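Mannan endo-1,4-beta-mannosidase (Mytilus edulis, PDB 2C0H) hydrolyses internal beta-1,4-mannosidic linkages in mannans, galactomannans and glucomannans, cutting mannohexaose, mannopentaose and mannotetraose but not the shorter mannotriose or mannobiose. Local coordinates at residues A24-V29 and N60-W65; H37-K42 and G70-E75; V64-E69 and I107-W112. The protein carries 3 engineered substitutions. One frame throughout, in Å; residues are numbered along the deposited sequence.

Contact 1. Residues A24-V29 and N60-W65; sequences ANQAWV and NSVRVW
Asn25 and Arg63 pair across two neighbouring strands of the TIM barrel, beside the probable active site. Their side chains lie side by side. Arg63 is extended, with CG anti to the backbone N (chi1 176°), and its NH1 donates to Asn25 OD1 at 2.9 Å. The oxygen lies near the guanidinium plane, while the amide plane stands at 86° to it. NH1 also forms a salt bridge with Glu294, the probable nucleophile, and NH2 is held by Asp159 and Asn162. Asn25 ND2 bonds to the carbonyls of Gly293 and Thr322, which fixes the amide orientation. Strands 17-25 and 61-68 run parallel and, with helix 40-56 between them, form one beta-alpha-beta unit. Arg63 N bonds to Ala24 O at 3.1 Å, and Gln26 N to Arg63 O at 2.8 Å. A cis peptide joins Gln26 to Ala27. Beyond it, Ala27 O accepts from Trp65 N at 2.8 Å. Ala27 CB lies over the five-membered ring of Trp65, 3.7 Å from its centroid, as a CH-pi contact. On the same face, Trp28 CZ3 meets Trp65 CZ3 at 3.6 Å, the ring planes 59° apart. Trp65 probably binds substrate.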
loop_
_atom_site.group_PDB
_atom_site.type_symbol
_atom_site.label_atom_id
_atom_site.label_comp_id
_atom_site.label_asym_id
_atom_site.label_seq_id
_atom_site.Cartn_x
_atom_site.Cartn_y
_atom_site.Cartn_z
ATOM N N ALA A 24 9.271 -3.591 -6.195
ATOM C CA ALA A 24 8.419 -4.749 -6.247
ATOM C C ALA A 24 7.722 -5.024 -4.944
ATOM O O ALA A 24 8.184 -4.618 -3.877
ATOM C CB ALA A 24 9.234 -5.954 -6.644
ATOM N N ASN A 25 6.623 -5.742 -5.052
ATOM C CA ASN A 25 5.978 -6.383 -3.919
ATOM C C ASN A 25 6.732 -7.651 -3.582
ATOM O O ASN A 25 7.035 -8.427 -4.473
ATOM C CB ASN A 25 4.535 -6.769 -4.286
ATOM C CG ASN A 25 3.609 -5.598 -4.380
ATOM O OD1 ASN A 25 2.911 -5.293 -3.412
ATOM N ND2 ASN A 25 3.541 -4.965 -5.555
ATOM N N GLN A 26 6.993 -7.890 -2.299
ATOM C CA GLN A 26 7.569 -9.184 -1.890
ATOM C C GLN A 26 6.547 -10.287 -2.234
ATOM O O GLN A 26 6.908 -11.248 -2.916
ATOM C CB GLN A 26 8.019 -9.179 -0.419
ATOM C CG GLN A 26 8.867 -10.398 0.014
ATOM C CD GLN A 26 10.346 -10.331 -0.397
ATOM O OE1 GLN A 26 11.002 -9.299 -0.281
ATOM N NE2 GLN A 26 10.881 -11.453 -0.854
ATOM N N ALA A 27 5.277 -10.226 -1.835
ATOM C CA ALA A 27 4.716 -9.402 -0.761
ATOM C C ALA A 27 4.849 -10.150 0.579
ATOM O O ALA A 27 4.520 -9.601 1.635
ATOM C CB ALA A 27 3.262 -9.122 -1.052
ATOM N N TRP A 28 5.306 -11.405 0.542
ATOM C CA TRP A 28 5.541 -12.230 1.727
ATOM C C TRP A 28 6.596 -13.303 1.433
ATOM O O TRP A 28 6.966 -13.524 0.276
ATOM C CB TRP A 28 4.230 -12.919 2.165
ATOM C CG TRP A 28 3.579 -13.731 1.083
ATOM C CD1 TRP A 28 3.927 -14.998 0.706
ATOM C CD2 TRP A 28 2.488 -13.351 0.232
ATOM N NE1 TRP A 28 3.147 -15.414 -0.332
ATOM C CE2 TRP A 28 2.249 -14.431 -0.648
ATOM C CE3 TRP A 28 1.684 -12.206 0.122
ATOM C CZ2 TRP A 28 1.243 -14.398 -1.606
ATOM C CZ3 TRP A 28 0.704 -12.169 -0.832
ATOM C CH2 TRP A 28 0.479 -13.258 -1.681
ATOM N N VAL A 29 7.060 -13.973 2.474
ATOM C CA VAL A 29 7.840 -15.214 2.328
ATOM C C VAL A 29 6.973 -16.341 2.885
ATOM O O VAL A 29 6.526 -17.222 2.137
ATOM C CB VAL A 29 9.225 -15.117 2.996
ATOM C CG1 VAL A 29 9.956 -16.477 2.933
ATOM C CG2 VAL A 29 10.054 -14.003 2.328
ATOM N N ASN A 60 14.579 0.505 -5.643
ATOM C CA ASN A 60 14.798 1.292 -4.431
ATOM C C ASN A 60 13.727 1.097 -3.371
ATOM O O ASN A 60 13.777 1.764 -2.331
ATOM C CB ASN A 60 14.927 2.789 -4.765
ATOM C CG ASN A 60 13.689 3.381 -5.439
ATOM O OD1 ASN A 60 12.550 2.963 -5.201
ATOM N ND2 ASN A 60 13.910 4.398 -6.275
ATOM N N SER A 61 12.768 0.206 -3.600
ATOM C CA SER A 61 11.690 0.013 -2.625
ATOM C C SER A 61 11.001 -1.330 -2.738
ATOM O O SER A 61 10.899 -1.901 -3.826
ATOM C CB SER A 61 10.659 1.142 -2.709
ATOM O OG SER A 61 10.302 1.447 -4.035
ATOM N N VAL A 62 10.507 -1.810 -1.598
ATOM C CA VAL A 62 9.816 -3.096 -1.490
ATOM C C VAL A 62 8.550 -2.884 -0.659
ATOM O O VAL A 62 8.616 -2.209 0.378
ATOM C CB VAL A 62 10.692 -4.186 -0.814
ATOM C CG1 VAL A 62 9.948 -5.497 -0.692
ATOM C CG2 VAL A 62 11.969 -4.408 -1.572
ATOM N N ARG A 63 7.433 -3.456 -1.112
ATOM C CA ARG A 63 6.180 -3.526 -0.345
ATOM C C ARG A 63 6.064 -4.929 0.266
ATOM O O ARG A 63 6.168 -5.950 -0.436
ATOM C CB ARG A 63 4.982 -3.194 -1.249
ATOM C CG ARG A 63 3.578 -3.303 -0.643
ATOM C CD ARG A 63 2.536 -2.713 -1.630
ATOM N NE ARG A 63 1.133 -2.716 -1.172
ATOM C CZ ARG A 63 0.143 -3.473 -1.637
ATOM N NH1 ARG A 63 0.333 -4.368 -2.600
ATOM N NH2 ARG A 63 -1.077 -3.339 -1.137
ATOM N N VAL A 64 5.828 -4.978 1.570
ATOM C CA VAL A 64 5.706 -6.244 2.289
ATOM C C VAL A 64 4.462 -6.245 3.169
ATOM O O VAL A 64 4.132 -5.227 3.754
ATOM C CB VAL A 64 6.964 -6.526 3.127
ATOM C CG1 VAL A 64 7.118 -5.552 4.265
ATOM C CG2 VAL A 64 6.973 -7.942 3.658
ATOM N N TRP A 65 3.760 -7.370 3.232
ATOM C CA TRP A 65 2.517 -7.487 4.016
ATOM C C TRP A 65 2.810 -7.996 5.433
ATOM O O TRP A 65 3.597 -8.931 5.627
ATOM C CB TRP A 65 1.516 -8.408 3.309
ATOM C CG TRP A 65 0.965 -7.905 1.972
ATOM C CD1 TRP A 65 1.391 -6.817 1.242
ATOM C CD2 TRP A 65 -0.079 -8.502 1.220
ATOM N NE1 TRP A 65 0.654 -6.708 0.091
ATOM C CE2 TRP A 65 -0.244 -7.741 0.041
ATOM C CE3 TRP A 65 -0.892 -9.626 1.418
ATOM C CZ2 TRP A 65 -1.215 -8.061 -0.924
ATOM C CZ3 TRP A 65 -1.850 -9.939 0.463
ATOM C CH2 TRP A 65 -2.000 -9.162 -0.690
#

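Contact 2. Residues H37-K42 and G70-E75; sequences HNQYSK and GESTPE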
loop_
_atom_site.group_PDB
_atom_site.type_symbol
_atom_site.label_atom_id
_atom_site.label_comp_id
_atom_site.label_asym_id
_atom_site.label_seq_id
_atom_site.Cartn_x
_atom_site.Cartn_y
_atom_site.Cartn_z
ATOM N N HIS A 37 7.371 -13.464 16.839
ATOM C CA HIS A 37 7.553 -14.872 17.204
ATOM C C HIS A 37 8.813 -15.476 16.572
ATOM O O HIS A 37 8.825 -16.650 16.175
ATOM C CB HIS A 37 6.288 -15.675 16.849
ATOM C CG HIS A 37 5.034 -15.099 17.433
ATOM N ND1 HIS A 37 4.761 -15.141 18.783
ATOM C CD2 HIS A 37 3.997 -14.445 16.860
ATOM C CE1 HIS A 37 3.606 -14.542 19.016
ATOM N NE2 HIS A 37 3.119 -14.113 17.868
ATOM N N ASN A 38 9.871 -14.672 16.487
ATOM C CA ASN A 38 11.154 -15.093 15.925
ATOM C C ASN A 38 11.018 -15.630 14.494
ATOM O O ASN A 38 11.786 -16.494 14.082
ATOM C CB ASN A 38 11.808 -16.140 16.836
ATOM C CG ASN A 38 12.174 -15.579 18.199
ATOM O OD1 ASN A 38 13.072 -14.740 18.317
ATOM N ND2 ASN A 38 11.476 -16.033 19.237
ATOM N N GLN A 39 10.056 -15.089 13.745
ATOM C CA GLN A 39 9.758 -15.581 12.398
ATOM C C GLN A 39 10.662 -14.948 11.347
ATOM O O GLN A 39 10.854 -15.534 10.290
ATOM C CB GLN A 39 8.257 -15.424 12.049
ATOM C CG GLN A 39 7.338 -16.373 12.861
ATOM C CD GLN A 39 5.821 -16.134 12.697
ATOM O OE1 GLN A 39 5.064 -17.080 12.432
ATOM N NE2 GLN A 39 5.369 -14.889 12.881
ATOM N N TYR A 40 11.227 -13.767 11.607
ATOM C CA TYR A 40 12.081 -13.135 10.592
ATOM C C TYR A 40 13.322 -13.983 10.313
ATOM O O TYR A 40 13.700 -14.160 9.153
ATOM C CB TYR A 40 12.494 -11.703 10.973
ATOM C CG TYR A 40 13.448 -11.099 9.973
ATOM C CD1 TYR A 40 13.025 -10.814 8.681
ATOM C CD2 TYR A 40 14.782 -10.863 10.299
ATOM C CE1 TYR A 40 13.905 -10.299 7.744
ATOM C CE2 TYR A 40 15.662 -10.325 9.369
ATOM C CZ TYR A 40 15.210 -10.051 8.093
ATOM O OH TYR A 40 16.071 -9.532 7.154
ATOM N N SER A 41 13.930 -14.523 11.366
ATOM C CA SER A 41 15.146 -15.331 11.227
ATOM C C SER A 41 14.914 -16.499 10.272
ATOM O O SER A 41 15.828 -16.909 9.557
ATOM C CB SER A 41 15.646 -15.824 12.588
ATOM O OG SER A 41 14.745 -16.742 13.176
ATOM N N LYS A 42 13.686 -17.016 10.251
ATOM C CA LYS A 42 13.311 -18.124 9.368
ATOM C C LYS A 42 13.287 -17.740 7.877
ATOM O O LYS A 42 13.677 -18.549 7.027
ATOM C CB LYS A 42 11.968 -18.719 9.812
ATOM C CG LYS A 42 11.988 -19.302 11.233
ATOM C CD LYS A 42 10.590 -19.586 11.760
ATOM C CE LYS A 42 10.621 -20.267 13.136
ATOM N NZ LYS A 42 11.555 -19.605 14.099
ATOM N N GLY A 70 -4.699 -11.031 10.714
ATOM C CA GLY A 70 -4.420 -11.275 12.124
ATOM C C GLY A 70 -4.102 -12.710 12.486
ATOM O O GLY A 70 -4.287 -13.100 13.633
ATOM N N GLU A 71 -3.583 -13.483 11.537
ATOM C CA GLU A 71 -3.191 -14.883 11.793
ATOM C C GLU A 71 -2.155 -15.081 12.922
ATOM O O GLU A 71 -2.307 -15.998 13.740
ATOM C CB GLU A 71 -2.639 -15.521 10.501
ATOM C CG GLU A 71 -3.677 -15.760 9.390
ATOM C CD GLU A 71 -3.805 -14.642 8.354
ATOM O OE1 GLU A 71 -4.072 -14.964 7.168
ATOM O OE2 GLU A 71 -3.683 -13.450 8.708
ATOM N N SER A 72 -1.098 -14.262 12.949
ATOM C CA SER A 72 -0.014 -14.390 13.946
ATOM C C SER A 72 0.277 -13.106 14.731
ATOM O O SER A 72 0.766 -13.179 15.855
ATOM C CB SER A 72 1.275 -14.951 13.317
ATOM O OG SER A 72 1.872 -14.044 12.418
ATOM N N THR A 73 -0.018 -11.948 14.143
ATOM C CA THR A 73 0.150 -10.640 14.793
ATOM C C THR A 73 -1.022 -9.731 14.380
ATOM O O THR A 73 -1.599 -9.903 13.322
ATOM C CB THR A 73 1.492 -9.956 14.410
ATOM O OG1 THR A 73 1.452 -9.547 13.031
ATOM C CG2 THR A 73 2.707 -10.887 14.635
ATOM N N PRO A 74 -1.434 -8.781 15.238
ATOM C CA PRO A 74 -1.028 -8.580 16.619
ATOM C C PRO A 74 -1.664 -9.625 17.531
ATOM O O PRO A 74 -2.234 -10.592 17.035
ATOM C CB PRO A 74 -1.572 -7.179 16.910
ATOM C CG PRO A 74 -2.776 -7.082 16.121
ATOM C CD PRO A 74 -2.462 -7.808 14.830
ATOM N N GLU A 75 -1.588 -9.428 18.852
ATOM C CA GLU A 75 -2.217 -10.344 19.803
ATOM C C GLU A 75 -3.667 -9.937 20.110
ATOM O O GLU A 75 -3.917 -8.781 20.457
ATOM C CB GLU A 75 -1.404 -10.387 21.101
ATOM C CG GLU A 75 0.062 -10.784 20.920
ATOM C CD GLU A 75 0.246 -12.088 20.137
ATOM O OE1 GLU A 75 -0.103 -13.160 20.684
ATOM O OE2 GLU A 75 0.754 -12.053 18.981
#
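His37 NE2 is gripped by two oxygens of the 70-75 loop, Ser72 O at 3.2 Å and Glu75 OE2 at 3.3 Å. Both hydrogen bonds are weak, since the one N-H is shared and neither is straight. The contact joins two beta-alpha loops of the TIM barrel: the end of the loop leading into helix 40-56 and the loop after strand 61-68. It lies at the surface. Ser72 O approaches the His37 ring at its edge, in plane. His37 and Glu75 reach toward each other tip to tip, with ring and carboxylate planes 67° apart. The Glu75 chain is bent at CG, where chi2 of -52° turns CD aside. A carboxylate so close would be expected to favour a protonated imidazole.

Gln39 also takes part in the contact. Its NE2 lies 3.6 Å from Ser72 OG, with no hydrogen bond between them; the amide donates to Gly36 O and the hydroxyl is bonded to Ala32 O. His37 and Asn38 both have left-handed backbone conformations as the chain turns into the helix. His37 N is anchored by the carboxylate of Asp86. A cis peptide links Thr73 to Pro74. The Thr73 hydroxyl is bonded to His67 ND1, away from the histidine of this contact. Thr73 CG2 packs obliquely against the His37 ring, 4.4 Å from His37 CD2.

Contact 3. Residues V64-E69 and I107-W112; sequences VWLHIE and IFFTLW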
loop_
_atom_site.group_PDB
_atom_site.type_symbol
_atom_site.label_atom_id
_atom_site.label_comp_id
_atom_site.label_asym_id
_atom_site.label_seq_id
_atom_site.Cartn_x
_atom_site.Cartn_y
_atom_site.Cartn_z
ATOM N N VAL A 64 5.828 -4.978 1.570
ATOM C CA VAL A 64 5.706 -6.244 2.289
ATOM C C VAL A 64 4.462 -6.245 3.169
ATOM O O VAL A 64 4.132 -5.227 3.754
ATOM C CB VAL A 64 6.964 -6.526 3.127
ATOM C CG1 VAL A 64 7.118 -5.552 4.265
ATOM C CG2 VAL A 64 6.973 -7.942 3.658
ATOM N N TRP A 65 3.760 -7.370 3.232
ATOM C CA TRP A 65 2.517 -7.487 4.016
ATOM C C TRP A 65 2.810 -7.996 5.433
ATOM O O TRP A 65 3.597 -8.931 5.627
ATOM C CB TRP A 65 1.516 -8.408 3.309
ATOM C CG TRP A 65 0.965 -7.905 1.972
ATOM C CD1 TRP A 65 1.391 -6.817 1.242
ATOM C CD2 TRP A 65 -0.079 -8.502 1.220
ATOM N NE1 TRP A 65 0.654 -6.708 0.091
ATOM C CE2 TRP A 65 -0.244 -7.741 0.041
ATOM C CE3 TRP A 65 -0.892 -9.626 1.418
ATOM C CZ2 TRP A 65 -1.215 -8.061 -0.924
ATOM C CZ3 TRP A 65 -1.850 -9.939 0.463
ATOM C CH2 TRP A 65 -2.000 -9.162 -0.690
ATOM N N LEU A 66 2.155 -7.380 6.425
ATOM C CA LEU A 66 2.443 -7.604 7.836
ATOM C C LEU A 66 1.354 -8.461 8.537
ATOM O O LEU A 66 1.480 -9.686 8.594
ATOM C CB LEU A 66 2.669 -6.247 8.540
ATOM C CG LEU A 66 3.257 -6.312 9.963
ATOM C CD1 LEU A 66 4.701 -6.769 9.972
ATOM C CD2 LEU A 66 3.185 -4.951 10.625
ATOM N N HIS A 67 0.265 -7.869 9.021
ATOM C CA HIS A 67 -0.737 -8.660 9.780
ATOM C C HIS A 67 -1.657 -9.519 8.914
ATOM O O HIS A 67 -1.996 -10.635 9.315
ATOM C CB HIS A 67 -1.644 -7.778 10.641
ATOM C CG HIS A 67 -0.929 -6.776 11.486
ATOM N ND1 HIS A 67 0.104 -7.102 12.335
ATOM C CD2 HIS A 67 -1.189 -5.464 11.694
ATOM C CE1 HIS A 67 0.485 -6.017 12.993
ATOM N NE2 HIS A 67 -0.289 -5.012 12.624
ATOM N N ILE A 68 -2.097 -8.963 7.776
ATOM C CA ILE A 68 -2.997 -9.590 6.797
ATOM C C ILE A 68 -4.432 -9.717 7.329
ATOM O O ILE A 68 -5.253 -8.817 7.101
ATOM C CB ILE A 68 -2.386 -10.881 6.228
ATOM C CG1 ILE A 68 -0.997 -10.530 5.649
ATOM C CG2 ILE A 68 -3.309 -11.480 5.176
ATOM C CD1 ILE A 68 -0.339 -11.587 4.750
ATOM N N GLU A 69 -4.744 -10.800 8.035
ATOM C CA GLU A 69 -6.056 -10.937 8.691
ATOM C C GLU A 69 -5.883 -11.291 10.168
ATOM O O GLU A 69 -6.804 -11.830 10.788
ATOM C CB GLU A 69 -6.901 -12.033 8.017
ATOM C CG GLU A 69 -7.541 -11.692 6.680
ATOM C CD GLU A 69 -8.432 -12.834 6.177
ATOM O OE1 GLU A 69 -9.665 -12.665 6.101
ATOM O OE2 GLU A 69 -7.894 -13.925 5.889
ATOM N N ILE A 107 11.402 0.379 2.686
ATOM C CA ILE A 107 10.363 -0.608 2.915
ATOM C C ILE A 107 9.007 0.042 3.211
ATOM O O ILE A 107 8.914 0.966 4.031
ATOM C CB ILE A 107 10.762 -1.548 4.111
ATOM C CG1 ILE A 107 12.138 -2.199 3.892
ATOM C CG2 ILE A 107 9.701 -2.591 4.404
ATOM C CD1 ILE A 107 12.283 -2.971 2.593
ATOM N N PHE A 108 7.964 -0.480 2.580
ATOM C CA PHE A 108 6.580 -0.097 2.865
ATOM C C PHE A 108 5.845 -1.304 3.441
ATOM O O PHE A 108 5.713 -2.321 2.772
ATOM C CB PHE A 108 5.897 0.443 1.612
ATOM C CG PHE A 108 6.496 1.726 1.135
ATOM C CD1 PHE A 108 5.951 2.942 1.526
ATOM C CD2 PHE A 108 7.643 1.722 0.363
ATOM C CE1 PHE A 108 6.525 4.127 1.130
ATOM C CE2 PHE A 108 8.233 2.927 -0.030
ATOM C CZ PHE A 108 7.642 4.116 0.332
ATOM N N PHE A 109 5.383 -1.200 4.686
ATOM C CA PHE A 109 4.654 -2.275 5.341
ATOM C C PHE A 109 3.129 -2.125 5.134
ATOM O O PHE A 109 2.549 -1.062 5.379
ATOM C CB PHE A 109 4.944 -2.291 6.852
ATOM C CG PHE A 109 6.338 -2.740 7.227
ATOM C CD1 PHE A 109 6.682 -4.086 7.170
ATOM C CD2 PHE A 109 7.263 -1.847 7.721
ATOM C CE1 PHE A 109 7.939 -4.522 7.556
ATOM C CE2 PHE A 109 8.530 -2.273 8.100
ATOM C CZ PHE A 109 8.864 -3.612 8.025
ATOM N N THR A 110 2.471 -3.187 4.671
ATOM C CA THR A 110 1.013 -3.191 4.480
ATOM C C THR A 110 0.352 -3.910 5.654
ATOM O O THR A 110 0.618 -5.084 5.906
ATOM C CB THR A 110 0.610 -3.894 3.165
ATOM O OG1 THR A 110 1.301 -3.273 2.085
ATOM C CG2 THR A 110 -0.849 -3.782 2.899
ATOM N N LEU A 111 -0.518 -3.221 6.377
ATOM C CA LEU A 111 -1.046 -3.759 7.625
ATOM C C LEU A 111 -2.054 -4.905 7.407
ATOM O O LEU A 111 -1.835 -5.994 7.941
ATOM C CB LEU A 111 -1.707 -2.628 8.445
ATOM C CG LEU A 111 -0.768 -1.509 8.889
ATOM C CD1 LEU A 111 -1.634 -0.474 9.611
ATOM C CD2 LEU A 111 0.370 -1.973 9.751
ATOM N N TRP A 112 -3.117 -4.648 6.645
ATOM C CA TRP A 112 -4.265 -5.570 6.467
ATOM C C TRP A 112 -4.519 -5.939 5.011
ATOM O O TRP A 112 -4.011 -5.290 4.099
ATOM C CB TRP A 112 -5.540 -4.957 7.047
ATOM C CG TRP A 112 -5.356 -4.445 8.442
ATOM C CD1 TRP A 112 -5.261 -3.131 8.824
ATOM C CD2 TRP A 112 -5.231 -5.217 9.639
ATOM N NE1 TRP A 112 -5.090 -3.051 10.164
ATOM C CE2 TRP A 112 -5.064 -4.309 10.700
ATOM C CE3 TRP A 112 -5.228 -6.593 9.918
ATOM C CZ2 TRP A 112 -4.916 -4.724 12.031
ATOM C CZ3 TRP A 112 -5.073 -7.007 11.246
ATOM C CH2 TRP A 112 -4.922 -6.065 12.281
#
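Val64 is bonded to Phe108 and Thr110 of strand 106-113 through both its N and its O. Val64 N donates to Phe108 O at 2.9 Å, and Thr110 N to Val64 O at 2.8 Å. Leu66 N then donates to Thr110 O at 2.8 Å. A beta bulge next shifts the register by one residue. Leu111 O takes two N-H groups there, that of Ile68 at 3.0 Å and, weakly, that of His67.

Among the apolar contacts, Val64 CG1 presses on Phe109 CD1 at 3.3 Å, a tight fit. Its chi1 of 67° sets CG1 between the backbone N and the carbonyl carbon. These are neighbouring parallel strands of the TIM barrel, crossing at -33°. Leu66 on this side reaches Met93 of helix 89-102. Trp65 and Thr110 share the other side of the sheet, where Trp65 CD1 meets Thr110 CB at 3.6 Å.

The aromatic contact is between His67 and Trp112. His67 CD2 lies over one face of the indole, toward its rim, 3.8 Å from Trp112 CZ2, and the planes are 43° apart. His67 CB touches Trp112 CZ3 at 3.6 Å. Tyr137 bonds to His67 NE2 and meets Trp112 edge-to-face, while Trp112 NE1 donates to Gln208. An alanine at Trp112 would probably open a gap beside His67 and Tyr137 and cost Gln208 OE1 this donor. Ile68 O lies in plane at the edge of the indole.

Contacts 1 and 3 are buried and share strand 61-68, which pairs with strand 17-25 on one side and strand 106-113 on the other. They also share Val64 and Trp65, and Arg63 NE packs against Thr110 OG1 between them. Contact 2 is a surface contact, its centre about 17 Å from that of contact 1 and about 12 Å from that of contact 3. It has no strand pairing and relies on weak bonds between loops. Contact 1 adds one charged side chain, Arg63, beside the probable nucleophile, whereas the side chains of contact 3 meet mainly through apolar and aromatic packing. Contacts 2 and 3 meet where Pro74 CD packs on Trp112 CH2.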